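Putative L-alanine-DL-glutamate epimerase (Burkholderia xenovorans, PDB 3GO2) is a magnesium-binding member of the mandelate racemase/muconate lactonizing enzyme family, probably acting as a racemase or epimerase, though its substrate is not established. Local coordinates at residues 160-166 / 214-220; 126-130 / 147-153; 119-125 / 341-347. Residue numbers count along the deposited sequence, not the author numbering.

Contact 1 of 3, residues 160-166 / 214-220. With MG (magnesium ion), chain B.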
loop_
_atom_site.group_PDB
_atom_site.type_symbol
_atom_site.label_atom_id
_atom_site.label_comp_id
_atom_site.label_asym_id
_atom_site.label_seq_id
_atom_site.Cartn_x
_atom_site.Cartn_y
_atom_site.Cartn_z
ATOM N N ARG A 160 -21.785 36.264 5.992
ATOM C CA ARG A 160 -21.128 35.924 4.742
ATOM C C ARG A 160 -21.354 34.479 4.342
ATOM O O ARG A 160 -20.966 34.091 3.229
ATOM C CB ARG A 160 -19.634 36.133 4.877
ATOM C CG ARG A 160 -19.235 37.554 5.264
ATOM C CD ARG A 160 -17.806 37.591 5.722
ATOM N NE ARG A 160 -17.426 38.933 6.163
ATOM C CZ ARG A 160 -16.188 39.298 6.493
ATOM N NH1 ARG A 160 -15.173 38.426 6.449
ATOM N NH2 ARG A 160 -15.968 40.551 6.877
ATOM N N ALA A 161 -21.921 33.699 5.259
ATOM C CA ALA A 161 -22.155 32.259 5.053
ATOM C C ALA A 161 -23.248 31.747 5.974
ATOM O O ALA A 161 -23.407 32.243 7.088
ATOM C CB ALA A 161 -20.875 31.474 5.253
ATOM N N ILE A 162 -24.019 30.775 5.490
ATOM C CA ILE A 162 -25.073 30.126 6.264
ATOM C C ILE A 162 -24.992 28.618 6.055
ATOM O O ILE A 162 -24.532 28.179 4.998
ATOM C CB ILE A 162 -26.506 30.625 5.844
ATOM C CG1 ILE A 162 -26.779 30.363 4.372
ATOM C CG2 ILE A 162 -26.651 32.115 6.150
ATOM C CD1 ILE A 162 -28.149 30.882 3.901
ATOM N N LYS A 163 -25.440 27.845 7.048
ATOM C CA LYS A 163 -25.493 26.399 6.935
ATOM C C LYS A 163 -26.880 25.856 7.151
ATOM O O LYS A 163 -27.530 26.210 8.118
ATOM C CB LYS A 163 -24.545 25.742 7.919
ATOM C CG LYS A 163 -24.328 24.256 7.625
ATOM C CD LYS A 163 -23.165 23.608 8.410
ATOM C CE LYS A 163 -23.499 23.228 9.850
ATOM N NZ LYS A 163 -22.306 22.675 10.593
ATOM N N THR A 164 -27.324 24.984 6.253
ATOM C CA THR A 164 -28.607 24.308 6.408
ATOM C C THR A 164 -28.415 22.788 6.494
ATOM O O THR A 164 -27.297 22.279 6.385
ATOM C CB THR A 164 -29.594 24.664 5.252
ATOM O OG1 THR A 164 -30.911 24.246 5.621
ATOM C CG2 THR A 164 -29.154 24.051 3.894
ATOM N N ASN A 165 -29.523 22.087 6.675
ATOM C CA ASN A 165 -29.552 20.620 6.795
ATOM C C ASN A 165 -30.528 20.078 5.733
ATOM O O ASN A 165 -30.733 20.726 4.694
ATOM C CB ASN A 165 -29.947 20.225 8.203
ATOM C CG ASN A 165 -28.961 20.714 9.257
ATOM O OD1 ASN A 165 -28.088 19.944 9.734
ATOM N ND2 ASN A 165 -29.076 21.972 9.629
ATOM N N ILE A 166 -31.095 18.904 5.955
ATOM C CA ILE A 166 -31.955 18.253 4.960
ATOM C C ILE A 166 -33.427 18.399 5.364
ATOM O O ILE A 166 -33.817 17.990 6.473
ATOM C CB ILE A 166 -31.644 16.750 4.793
ATOM C CG1 ILE A 166 -30.135 16.500 4.677
ATOM C CG2 ILE A 166 -32.405 16.170 3.552
ATOM C CD1 ILE A 166 -29.752 15.018 4.735
ATOM N N VAL A 214 -23.371 35.351 -0.658
ATOM C CA VAL A 214 -23.438 34.710 0.639
ATOM C C VAL A 214 -23.198 33.234 0.361
ATOM O O VAL A 214 -23.821 32.655 -0.524
ATOM C CB VAL A 214 -24.803 34.933 1.307
ATOM C CG1 VAL A 214 -24.988 33.989 2.500
ATOM C CG2 VAL A 214 -24.913 36.379 1.749
ATOM N N GLU A 215 -22.262 32.638 1.090
ATOM C CA GLU A 215 -21.908 31.222 0.861
ATOM C C GLU A 215 -22.898 30.306 1.563
ATOM O O GLU A 215 -23.414 30.646 2.618
ATOM C CB GLU A 215 -20.512 30.966 1.399
ATOM C CG GLU A 215 -19.434 31.678 0.634
ATOM C CD GLU A 215 -18.858 30.848 -0.469
ATOM O OE1 GLU A 215 -19.329 29.714 -0.682
ATOM O OE2 GLU A 215 -17.915 31.327 -1.109
ATOM N N ILE A 216 -23.173 29.142 0.972
ATOM C CA ILE A 216 -24.105 28.179 1.547
ATOM C C ILE A 216 -23.338 26.891 1.865
ATOM O O ILE A 216 -22.644 26.348 1.005
ATOM C CB ILE A 216 -25.270 27.889 0.573
ATOM C CG1 ILE A 216 -26.147 29.152 0.433
ATOM C CG2 ILE A 216 -26.127 26.732 1.059
ATOM C CD1 ILE A 216 -27.227 29.037 -0.619
ATOM N N LEU A 217 -23.448 26.455 3.114
ATOM C CA LEU A 217 -22.900 25.194 3.607
ATOM C C LEU A 217 -24.064 24.221 3.755
ATOM O O LEU A 217 -25.174 24.617 4.146
ATOM C CB LEU A 217 -22.223 25.388 4.975
ATOM C CG LEU A 217 -20.932 26.208 5.045
ATOM C CD1 LEU A 217 -21.101 27.733 4.642
ATOM C CD2 LEU A 217 -20.420 26.085 6.464
ATOM N N LEU A 218 -23.808 22.939 3.483
ATOM C CA LEU A 218 -24.814 21.894 3.579
ATOM C C LEU A 218 -24.321 20.819 4.547
ATOM O O LEU A 218 -23.275 20.233 4.329
ATOM C CB LEU A 218 -25.108 21.267 2.226
ATOM C CG LEU A 218 -26.097 20.095 2.205
ATOM C CD1 LEU A 218 -27.501 20.495 2.743
ATOM C CD2 LEU A 218 -26.209 19.524 0.777
ATOM N N ASP A 219 -25.069 20.580 5.607
ATOM C CA ASP A 219 -24.708 19.544 6.583
ATOM C C ASP A 219 -25.634 18.355 6.403
ATOM O O ASP A 219 -26.872 18.445 6.583
ATOM C CB ASP A 219 -24.819 20.130 7.992
ATOM C CG ASP A 219 -24.187 19.278 9.070
ATOM O OD1 ASP A 219 -23.761 18.131 8.795
ATOM O OD2 ASP A 219 -24.151 19.769 10.229
ATOM N N LEU A 220 -25.017 17.221 6.091
ATOM C CA LEU A 220 -25.710 15.955 5.966
ATOM C C LEU A 220 -25.607 15.054 7.190
ATOM O O LEU A 220 -26.225 13.985 7.223
ATOM C CB LEU A 220 -25.184 15.218 4.742
ATOM C CG LEU A 220 -25.231 16.006 3.449
ATOM C CD1 LEU A 220 -24.567 15.175 2.298
ATOM C CD2 LEU A 220 -26.686 16.416 3.100
HETATM MG MG MG B . -22.711 19.378 11.976
HETATM O O HOH W 1 -25.964 21.164 11.553
HETATM O O HOH W 2 -22.088 17.414 10.779
HETATM O O HOH W 3 -23.962 18.847 13.138
#

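Contact 2 of 3, residues 126-130 / 147-153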
loop_
_atom_site.group_PDB
_atom_site.type_symbol
_atom_site.label_atom_id
_atom_site.label_comp_id
_atom_site.label_asym_id
_atom_site.label_seq_id
_atom_site.Cartn_x
_atom_site.Cartn_y
_atom_site.Cartn_z
ATOM N N CYS A 126 -29.527 27.341 9.839
ATOM C CA CYS A 126 -30.165 28.452 9.135
ATOM C C CYS A 126 -30.710 27.950 7.814
ATOM O O CYS A 126 -29.960 27.853 6.839
ATOM C CB CYS A 126 -29.126 29.532 8.873
ATOM S SG CYS A 126 -29.814 30.989 7.986
ATOM N N PRO A 127 -32.017 27.674 7.741
ATOM C CA PRO A 127 -33.128 27.987 8.665
ATOM C C PRO A 127 -33.552 26.856 9.615
ATOM O O PRO A 127 -34.678 26.838 10.149
ATOM C CB PRO A 127 -34.273 28.327 7.692
ATOM C CG PRO A 127 -33.943 27.525 6.438
ATOM C CD PRO A 127 -32.519 27.088 6.479
ATOM N N THR A 128 -32.645 25.912 9.854
ATOM C CA THR A 128 -32.959 24.728 10.625
ATOM C C THR A 128 -33.650 24.972 11.973
ATOM O O THR A 128 -34.645 24.312 12.281
ATOM C CB THR A 128 -31.669 23.930 10.825
ATOM O OG1 THR A 128 -31.044 23.747 9.559
ATOM C CG2 THR A 128 -31.904 22.615 11.521
ATOM N N TRP A 129 -33.118 25.906 12.763
ATOM C CA TRP A 129 -33.697 26.270 14.047
ATOM C C TRP A 129 -35.099 26.871 13.918
ATOM O O TRP A 129 -35.965 26.539 14.701
ATOM C CB TRP A 129 -32.773 27.237 14.788
ATOM C CG TRP A 129 -31.654 26.626 15.607
ATOM C CD1 TRP A 129 -30.785 27.316 16.407
ATOM C CD2 TRP A 129 -31.274 25.242 15.716
ATOM N NE1 TRP A 129 -29.893 26.457 16.996
ATOM C CE2 TRP A 129 -30.168 25.183 16.587
ATOM C CE3 TRP A 129 -31.738 24.058 15.139
ATOM C CZ2 TRP A 129 -29.515 23.986 16.902
ATOM C CZ3 TRP A 129 -31.111 22.871 15.469
ATOM C CH2 TRP A 129 -30.005 22.843 16.340
ATOM N N ARG A 130 -35.322 27.732 12.933
ATOM C CA ARG A 130 -36.661 28.301 12.727
ATOM C C ARG A 130 -37.664 27.287 12.218
ATOM O O ARG A 130 -38.864 27.444 12.404
ATOM C CB ARG A 130 -36.605 29.513 11.788
ATOM C CG ARG A 130 -35.867 30.684 12.400
ATOM C CD ARG A 130 -35.637 31.824 11.435
ATOM N NE ARG A 130 -34.755 32.825 12.010
ATOM C CZ ARG A 130 -34.609 34.064 11.552
ATOM N NH1 ARG A 130 -35.291 34.475 10.484
ATOM N NH2 ARG A 130 -33.785 34.888 12.161
ATOM N N VAL A 147 -37.859 29.881 3.818
ATOM C CA VAL A 147 -36.453 29.517 3.593
ATOM C C VAL A 147 -35.746 30.655 2.866
ATOM O O VAL A 147 -34.688 31.118 3.292
ATOM C CB VAL A 147 -36.346 28.179 2.824
ATOM C CG1 VAL A 147 -34.920 27.889 2.374
ATOM C CG2 VAL A 147 -36.867 27.036 3.695
ATOM N N LYS A 148 -36.349 31.141 1.781
ATOM C CA LYS A 148 -35.785 32.235 1.014
ATOM C C LYS A 148 -35.619 33.475 1.890
ATOM O O LYS A 148 -34.569 34.098 1.898
ATOM C CB LYS A 148 -36.662 32.566 -0.193
ATOM C CG LYS A 148 -36.130 33.706 -1.024
ATOM C CD LYS A 148 -37.031 33.972 -2.198
ATOM C CE LYS A 148 -36.591 35.207 -2.988
ATOM N NZ LYS A 148 -37.224 35.256 -4.340
ATOM N N ARG A 149 -36.658 33.827 2.630
ATOM C CA ARG A 149 -36.601 35.032 3.455
ATOM C C ARG A 149 -35.545 34.967 4.531
ATOM O O ARG A 149 -34.974 35.981 4.869
ATOM C CB ARG A 149 -37.944 35.309 4.096
ATOM C CG ARG A 149 -38.973 35.794 3.100
ATOM C CD ARG A 149 -40.188 36.342 3.838
ATOM N NE ARG A 149 -40.776 35.407 4.799
ATOM C CZ ARG A 149 -41.761 34.561 4.533
ATOM N NH1 ARG A 149 -42.220 33.760 5.491
ATOM N NH2 ARG A 149 -42.299 34.501 3.317
ATOM N N THR A 150 -35.310 33.769 5.074
ATOM C CA THR A 150 -34.275 33.600 6.089
ATOM C C THR A 150 -32.886 33.875 5.508
ATOM O O THR A 150 -32.061 34.521 6.155
ATOM C CB THR A 150 -34.320 32.198 6.722
ATOM O OG1 THR A 150 -35.628 31.912 7.218
ATOM C CG2 THR A 150 -33.353 32.098 7.867
ATOM N N ALA A 151 -32.615 33.378 4.297
ATOM C CA ALA A 151 -31.348 33.659 3.623
ATOM C C ALA A 151 -31.222 35.148 3.304
ATOM O O ALA A 151 -30.146 35.717 3.448
ATOM C CB ALA A 151 -31.215 32.842 2.363
ATOM N N GLU A 152 -32.317 35.777 2.881
ATOM C CA GLU A 152 -32.316 37.256 2.692
ATOM C C GLU A 152 -31.952 38.006 3.978
ATOM O O GLU A 152 -31.233 39.003 3.940
ATOM C CB GLU A 152 -33.671 37.752 2.182
ATOM C CG GLU A 152 -34.052 37.252 0.780
ATOM C CD GLU A 152 -35.447 37.689 0.305
ATOM O OE1 GLU A 152 -36.371 37.890 1.138
ATOM O OE2 GLU A 152 -35.600 37.791 -0.933
ATOM N N GLU A 153 -32.493 37.565 5.105
ATOM C CA GLU A 153 -32.183 38.175 6.389
ATOM C C GLU A 153 -30.683 38.025 6.725
ATOM O O GLU A 153 -30.033 38.976 7.170
ATOM C CB GLU A 153 -33.081 37.598 7.492
ATOM C CG GLU A 153 -32.774 38.150 8.841
ATOM C CD GLU A 153 -33.615 37.577 9.934
ATOM O OE1 GLU A 153 -34.772 37.161 9.696
ATOM O OE2 GLU A 153 -33.099 37.583 11.058
HETATM O O HOH W 4 -37.142 33.634 8.581
#

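Contact 3 of 3, residues 119-125 / 341-347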
loop_
_atom_site.group_PDB
_atom_site.type_symbol
_atom_site.label_atom_id
_atom_site.label_comp_id
_atom_site.label_asym_id
_atom_site.label_seq_id
_atom_site.Cartn_x
_atom_site.Cartn_y
_atom_site.Cartn_z
ATOM N N VAL A 119 -13.044 36.921 13.948
ATOM C CA VAL A 119 -13.159 35.589 13.358
ATOM C C VAL A 119 -14.353 35.535 12.417
ATOM O O VAL A 119 -15.478 35.771 12.842
ATOM C CB VAL A 119 -13.359 34.527 14.495
ATOM C CG1 VAL A 119 -13.566 33.148 13.906
ATOM C CG2 VAL A 119 -12.164 34.530 15.468
ATOM N N PRO A 120 -14.134 35.219 11.132
ATOM C CA PRO A 120 -15.316 35.077 10.281
ATOM C C PRO A 120 -16.145 33.890 10.735
ATOM O O PRO A 120 -15.601 32.839 11.113
ATOM C CB PRO A 120 -14.742 34.832 8.883
ATOM C CG PRO A 120 -13.343 35.332 8.971
ATOM C CD PRO A 120 -12.890 35.038 10.367
ATOM N N VAL A 121 -17.458 34.090 10.726
ATOM C CA VAL A 121 -18.390 33.051 11.095
ATOM C C VAL A 121 -19.317 32.672 9.959
ATOM O O VAL A 121 -19.391 33.338 8.920
ATOM C CB VAL A 121 -19.225 33.407 12.361
ATOM C CG1 VAL A 121 -18.310 33.622 13.545
ATOM C CG2 VAL A 121 -20.133 34.616 12.126
ATOM N N TYR A 122 -19.995 31.553 10.158
ATOM C CA TYR A 122 -21.198 31.237 9.396
ATOM C C TYR A 122 -22.363 31.097 10.364
ATOM O O TYR A 122 -22.189 30.649 11.502
ATOM C CB TYR A 122 -21.019 29.989 8.521
ATOM C CG TYR A 122 -20.870 28.623 9.188
ATOM C CD1 TYR A 122 -21.986 27.851 9.513
ATOM C CD2 TYR A 122 -19.614 28.097 9.463
ATOM C CE1 TYR A 122 -21.861 26.604 10.094
ATOM C CE2 TYR A 122 -19.481 26.831 10.025
ATOM C CZ TYR A 122 -20.596 26.089 10.327
ATOM O OH TYR A 122 -20.447 24.838 10.905
ATOM N N TRP A 123 -23.533 31.550 9.928
ATOM C CA TRP A 123 -24.756 31.445 10.687
ATOM C C TRP A 123 -25.299 30.034 10.469
ATOM O O TRP A 123 -25.794 29.696 9.374
ATOM C CB TRP A 123 -25.743 32.537 10.213
ATOM C CG TRP A 123 -27.123 32.506 10.784
ATOM C CD1 TRP A 123 -27.717 31.507 11.508
ATOM C CD2 TRP A 123 -28.117 33.537 10.646
ATOM N NE1 TRP A 123 -29.012 31.849 11.814
ATOM C CE2 TRP A 123 -29.282 33.086 11.291
ATOM C CE3 TRP A 123 -28.124 34.793 10.031
ATOM C CZ2 TRP A 123 -30.462 33.864 11.360
ATOM C CZ3 TRP A 123 -29.288 35.561 10.098
ATOM C CH2 TRP A 123 -30.430 35.093 10.756
ATOM N N SER A 124 -25.176 29.225 11.514
ATOM C CA SER A 124 -25.515 27.803 11.442
ATOM C C SER A 124 -26.979 27.522 11.733
ATOM O O SER A 124 -27.706 28.393 12.228
ATOM C CB SER A 124 -24.592 27.036 12.381
ATOM O OG SER A 124 -24.571 25.647 12.082
ATOM N N HIS A 125 -27.429 26.307 11.434
ATOM C CA HIS A 125 -28.844 25.936 11.636
ATOM C C HIS A 125 -29.794 27.001 11.093
ATOM O O HIS A 125 -30.745 27.463 11.778
ATOM C CB HIS A 125 -29.100 25.650 13.099
ATOM C CG HIS A 125 -28.183 24.590 13.631
ATOM N ND1 HIS A 125 -27.027 24.891 14.315
ATOM C CD2 HIS A 125 -28.195 23.244 13.475
ATOM C CE1 HIS A 125 -26.385 23.768 14.595
ATOM N NE2 HIS A 125 -27.073 22.756 14.102
ATOM N N ILE A 341 -13.029 28.745 9.242
ATOM C CA ILE A 341 -14.218 29.559 9.549
ATOM C C ILE A 341 -14.709 29.091 10.921
ATOM O O ILE A 341 -14.276 28.036 11.383
ATOM C CB ILE A 341 -15.323 29.360 8.493
ATOM C CG1 ILE A 341 -16.408 30.421 8.608
ATOM C CG2 ILE A 341 -15.960 27.971 8.584
ATOM C CD1 ILE A 341 -17.255 30.525 7.325
ATOM N N MET A 342 -15.591 29.857 11.577
ATOM C CA MET A 342 -16.185 29.445 12.864
ATOM C C MET A 342 -17.714 29.382 12.783
ATOM O O MET A 342 -18.378 30.305 12.328
ATOM C CB MET A 342 -15.763 30.352 14.042
ATOM C CG MET A 342 -16.447 30.011 15.403
ATOM S SD MET A 342 -15.595 30.850 16.781
ATOM C CE MET A 342 -17.031 30.925 17.919
ATOM N N GLU A 343 -18.260 28.258 13.212
ATOM C CA GLU A 343 -19.697 28.090 13.343
ATOM C C GLU A 343 -20.268 28.928 14.468
ATOM O O GLU A 343 -19.686 29.015 15.519
ATOM C CB GLU A 343 -19.992 26.614 13.678
ATOM C CG GLU A 343 -21.484 26.289 13.726
ATOM C CD GLU A 343 -21.768 24.829 14.008
ATOM O OE1 GLU A 343 -20.873 24.135 14.549
ATOM O OE2 GLU A 343 -22.893 24.387 13.681
ATOM N N THR A 344 -21.455 29.491 14.275
ATOM C CA THR A 344 -22.195 30.023 15.422
ATOM C C THR A 344 -23.682 30.021 15.086
ATOM O O THR A 344 -24.044 30.115 13.919
ATOM C CB THR A 344 -21.701 31.441 15.816
ATOM O OG1 THR A 344 -22.116 31.741 17.141
ATOM C CG2 THR A 344 -22.227 32.507 14.852
ATOM N N ASP A 345 -24.525 29.913 16.100
ATOM C CA ASP A 345 -25.979 30.052 15.907
ATOM C C ASP A 345 -26.318 31.498 16.172
ATOM O O ASP A 345 -25.997 32.056 17.235
ATOM C CB ASP A 345 -26.750 29.133 16.862
ATOM C CG ASP A 345 -26.681 27.669 16.454
ATOM O OD1 ASP A 345 -26.558 27.373 15.243
ATOM O OD2 ASP A 345 -26.801 26.796 17.343
ATOM N N ILE A 346 -26.967 32.128 15.207
ATOM C CA ILE A 346 -27.370 33.520 15.358
ATOM C C ILE A 346 -28.788 33.600 15.956
ATOM O O ILE A 346 -29.138 34.610 16.593
ATOM C CB ILE A 346 -27.211 34.268 14.005
ATOM C CG1 ILE A 346 -25.724 34.436 13.649
ATOM C CG2 ILE A 346 -27.892 35.622 14.032
ATOM C CD1 ILE A 346 -24.864 35.133 14.715
ATOM N N ASP A 347 -29.582 32.547 15.766
ATOM C CA ASP A 347 -30.878 32.398 16.443
ATOM C C ASP A 347 -30.626 32.055 17.913
ATOM O O ASP A 347 -30.009 31.022 18.224
ATOM C CB ASP A 347 -31.738 31.323 15.788
ATOM C CG ASP A 347 -32.057 31.623 14.325
ATOM O OD1 ASP A 347 -32.834 32.577 14.076
ATOM O OD2 ASP A 347 -31.520 30.899 13.440
HETATM O O HOH W 5 -28.952 29.828 14.298
HETATM O O HOH W 6 -32.739 29.148 11.672
#

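Contact 1 of 3, residues 160-166 / 214-220
Where 160-166 lies beside 214-220, D219, L217 and I162 have the most area buried by the contact. I162 is paired through its backbone and packs through its side chain: its N donates to E215 O (2.9 Å) and its O receives L217 N (2.8 Å), while its CG1 meets I216 CG1 at 4.2 Å on the face turned to helices 144-156 and 193-210. L217 lies on the other face, with CD1 3.8 Å from A161 CB. These parallel segments, axes 4.6 Å and 24° apart, belong to 161-168 and 215-219, the second and third strands of the enolase-superfamily (β/α)7β barrel, whose C-terminal strand ends carry the active site. D219 sits at such an end. Its N donates to T164 O (2.9 Å), OD1 is hydrogen-bonded to N221 N, and OD2 ligates magnesium at 2.3 Å, beside two waters (2.4 and 1.8 Å) and E269; E245 also belongs to the site. K163 NZ, salt-bridged to E245, reaches D219 OD2 only weakly, at 3.5 Å. One water lies 2.6 Å from D219 OD2 and 3.1 Å from N165 OD1; N165 ND2 is hydrogen-bonded to T128 OG1. In other structures of this protein K163 binds 2-oxoglutarate and N165 fumarate.

Contact 2 of 3, residues 126-130 / 147-153
T150 lays its CG2 methyl over one face of the R130 guanidinium, 4.0 Å from NH1, and the same methyl meets C126 SG at 3.7 Å. This threonine has the largest area buried in the contact. Its OG1 accepts a hydrogen bond from a water (2.7 Å) that in turn accepts from R130 NH1 (2.8 Å), is hydrogen-bonded to G146 O one turn earlier in its own helix, and also touches P127 CB at 3.9 Å. Beyond it, R130 and E153 meet end to end. NH1 of R130 to OE1 of E153 is 2.8 Å and NH2 to OE2 is 3.0 Å, both nearly linear, which makes a bidentate salt bridge lying close to the guanidinium plane. At the other end of the contact P127, preceded by a cis peptide and occupying the N-cap position of helix 128-132, sets its CG 4.0 Å from V147 CG2. The side chains of V147, T150 and E153 thus follow one side of helix 144-156 at intervals of three residues, and C126, P127 and the side chain of R130 rest along them. This is the barrel helix between strands 118-123 and 161-168, packed here against the segment that follows the first strand. R130 NE has a second ionic partner in D347, and E153 OE2 another in R157. The paired geometry of R130 and E153 therefore fixes the orientation of the guanidinium as well as its position.

Contact 3 of 3, residues 119-125 / 341-347
Side-chain conformation sets the partners of several residues where 119-125 runs parallel to 341-347. Y122 takes the p rotamer, which brings its ring across the neighbouring strand: E343 CA sits over the ring face, 3.8 Å from the centroid, in a CH-pi contact, and I341 CG2 approaches the edge, 3.8 Å from Y122 CD2. The phenol oxygen is hydrogen-bonded to K163. W123, with chi1 in t, carries its indole the other way, so that I346 CB lies 3.5 Å from the centroid of the five-membered ring, again a CH-pi contact, while NE1 donates to D347 OD2 (3.1 Å); the other oxygen of D347 is held by R130. Backbone pairing underlies all this, with M342 N to P120 O and Y122 N to M342 O both 3.0 Å and S124 N to T344 O 2.8 Å. The two strands, crossing at 45°, are the first and last of the enolase-superfamily (β/α)7β barrel. Over 200 residues apart in sequence, they close the barrel by pairing and bring their C-terminal ends to the active site; 366-368 is an additional antiparallel neighbour of 118-123. E343, extended with chi1 and chi2 both t, accepts from S124 OG at 2.6 Å through OE2, and its OE1 is bonded to N319. H125, which binds fumarate and 2-oxoglutarate in other structures of this protein, has a left-handed backbone and an m rotamer that present ND1 to D345 OD1 at 2.7 Å; W129 stacks on its imidazole. Two waters, one reaching S124 O and the other H125 O, both donate to D347 OD2, at 2.9 and 2.8 Å.

Taken together, the three contacts show how a ligand site is assembled from pieces distant in sequence. Contact 1 lies about 10 Å, centre to centre, from each of the other two, which are 13 Å apart. K163 joins them: its NZ is 2.9 Å from Y122 OH in contact 3, and its O is 2.9 Å from C126 N in contact 2. N165 ND2 likewise reaches T128 OG1 at 2.7 Å, and A161 O receives W123 N at 2.9 Å. Contacts 2 and 3 meet where R130 NE pairs with D347 OD1 at 2.8 Å. Magnesium is bound directly in contact 1, whereas the side chain of E343 in contact 3 stays about 5 Å from it and that of C126 in contact 2 about 12 Å.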